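Local coordinates for putative diflavin flavoprotein A 3 (Synechocystis sp., PDB 6H0C) that probably passes electrons from NADH to oxygen, reducing it to water, and is present here as its flavodiiron core without the flavin reductase part, at residues E293-N296 with A297-K301. Sequence-based numbering, arbitrary orientation.
Sequences ETSN and AEEIK
Asn296 caps the first turn of helix 297-306 with its side chain. Its OD1 accepts from Glu299 N at 2.9 Å, with an N-H...O angle of 157°. The donor lies above the amide carbonyl plane. CG of Asn296 sits between the backbone N and the carbonyl carbon (chi1 59°), which sets the amide beside the start of the helix. OD1 is also 3.1 Å from Glu298 N. The main chain adds a weak bond from Ile300 N to Asn296 O, 3.3 Å long.

Glu299 lays its extended side chain alongside Ser295 and Asn296. The side chains of Glu299 and Asn296 cross at about a right angle, and the carboxylate and amide planes are 77° apart. OE2 comes within 2.8 Å of Asn296 ND2, but the angle is too poor for a hydrogen bond. OE1 lies 3.1 Å from Ser295 OG, a weak bond that is not settled, since Asn296 O is also within reach of the hydroxyl proton.

Ile300 CG1 packs against Ser295 OG at 3.8 Å, and both side chains touch Ile290 of strand 286-291. Ile300 also makes a nonpolar contact with Ile331 of helix 323-335.

Within the helix, Lys301 NZ bridges Glu298 OE2 at 3.2 Å.

This Asn N-cap starts the helix of a beta-alpha-beta crossover, which links parallel strands 286-291 and 309-313 in the five-stranded 2-1-3-4-5 sheet of the flavodoxin-like domain.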
loop_
_atom_site.group_PDB
_atom_site.type_symbol
_atom_site.label_atom_id
_atom_site.label_comp_id
_atom_site.label_asym_id
_atom_site.label_seq_id
_atom_site.Cartn_x
_atom_site.Cartn_y
_atom_site.Cartn_z
ATOM N N GLU A 293 11.344 4.544 7.385
ATOM C CA GLU A 293 11.239 5.957 7.049
ATOM C C GLU A 293 10.156 6.673 7.855
ATOM O O GLU A 293 10.316 7.830 8.222
ATOM C CB GLU A 293 10.948 6.093 5.559
ATOM C CG GLU A 293 11.361 7.390 4.952
ATOM C CD GLU A 293 11.263 7.344 3.449
ATOM O OE1 GLU A 293 10.160 7.073 2.938
ATOM O OE2 GLU A 293 12.292 7.555 2.778
ATOM N N THR A 294 9.052 5.984 8.126
ATOM C CA THR A 294 7.893 6.647 8.707
ATOM C C THR A 294 7.563 6.126 10.099
ATOM O O THR A 294 6.763 6.719 10.813
ATOM C CB THR A 294 6.653 6.484 7.809
ATOM O OG1 THR A 294 6.316 5.099 7.722
ATOM C CG2 THR A 294 6.926 7.032 6.411
ATOM N N SER A 295 8.189 5.024 10.485
ATOM C CA SER A 295 7.948 4.430 11.790
ATOM C C SER A 295 8.624 5.236 12.897
ATOM O O SER A 295 9.610 5.937 12.658
ATOM C CB SER A 295 8.449 2.989 11.807
ATOM O OG SER A 295 8.062 2.331 12.996
ATOM N N ASN A 296 8.085 5.142 14.109
ATOM C CA ASN A 296 8.737 5.735 15.273
ATOM C C ASN A 296 9.461 4.671 16.092
ATOM O O ASN A 296 9.314 3.472 15.839
ATOM C CB ASN A 296 7.723 6.467 16.151
ATOM C CG ASN A 296 6.616 5.554 16.645
ATOM O OD1 ASN A 296 6.812 4.755 17.559
ATOM N ND2 ASN A 296 5.445 5.661 16.029
ATOM N N ALA A 297 10.230 5.114 17.079
ATOM C CA ALA A 297 11.050 4.218 17.882
ATOM C C ALA A 297 10.227 3.212 18.690
ATOM O O ALA A 297 10.596 2.042 18.802
ATOM C CB ALA A 297 11.942 5.023 18.811
ATOM N N GLU A 298 9.116 3.655 19.260
ATOM C CA GLU A 298 8.318 2.751 20.069
ATOM C C GLU A 298 7.712 1.629 19.216
ATOM O O GLU A 298 7.618 0.484 19.668
ATOM C CB GLU A 298 7.237 3.528 20.815
ATOM C CG GLU A 298 7.822 4.556 21.780
ATOM C CD GLU A 298 8.812 3.940 22.765
ATOM O OE1 GLU A 298 8.485 2.887 23.356
ATOM O OE2 GLU A 298 9.919 4.500 22.945
ATOM N N GLU A 299 7.324 1.947 17.985
ATOM C CA GLU A 299 6.843 0.920 17.062
ATOM C C GLU A 299 7.886 -0.171 16.874
ATOM O O GLU A 299 7.570 -1.363 16.888
ATOM C CB GLU A 299 6.511 1.505 15.691
ATOM C CG GLU A 299 5.209 2.240 15.573
ATOM C CD GLU A 299 4.978 2.685 14.145
ATOM O OE1 GLU A 299 5.039 1.815 13.244
ATOM O OE2 GLU A 299 4.767 3.898 13.919
ATOM N N ILE A 300 9.129 0.247 16.669
ATOM C CA ILE A 300 10.186 -0.707 16.375
ATOM C C ILE A 300 10.485 -1.530 17.617
ATOM O O ILE A 300 10.639 -2.745 17.531
ATOM C CB ILE A 300 11.458 -0.014 15.861
ATOM C CG1 ILE A 300 11.171 0.646 14.508
ATOM C CG2 ILE A 300 12.580 -1.020 15.714
ATOM C CD1 ILE A 300 12.246 1.580 14.046
ATOM N N LYS A 301 10.538 -0.873 18.773
ATOM C CA LYS A 301 10.743 -1.592 20.023
ATOM C C LYS A 301 9.661 -2.649 20.223
ATOM O O LYS A 301 9.973 -3.795 20.535
ATOM C CB LYS A 301 10.752 -0.641 21.214
ATOM C CG LYS A 301 11.980 0.236 21.315
ATOM C CD LYS A 301 11.842 1.210 22.480
ATOM C CE LYS A 301 12.976 2.218 22.508
ATOM N NZ LYS A 301 12.749 3.231 23.585
#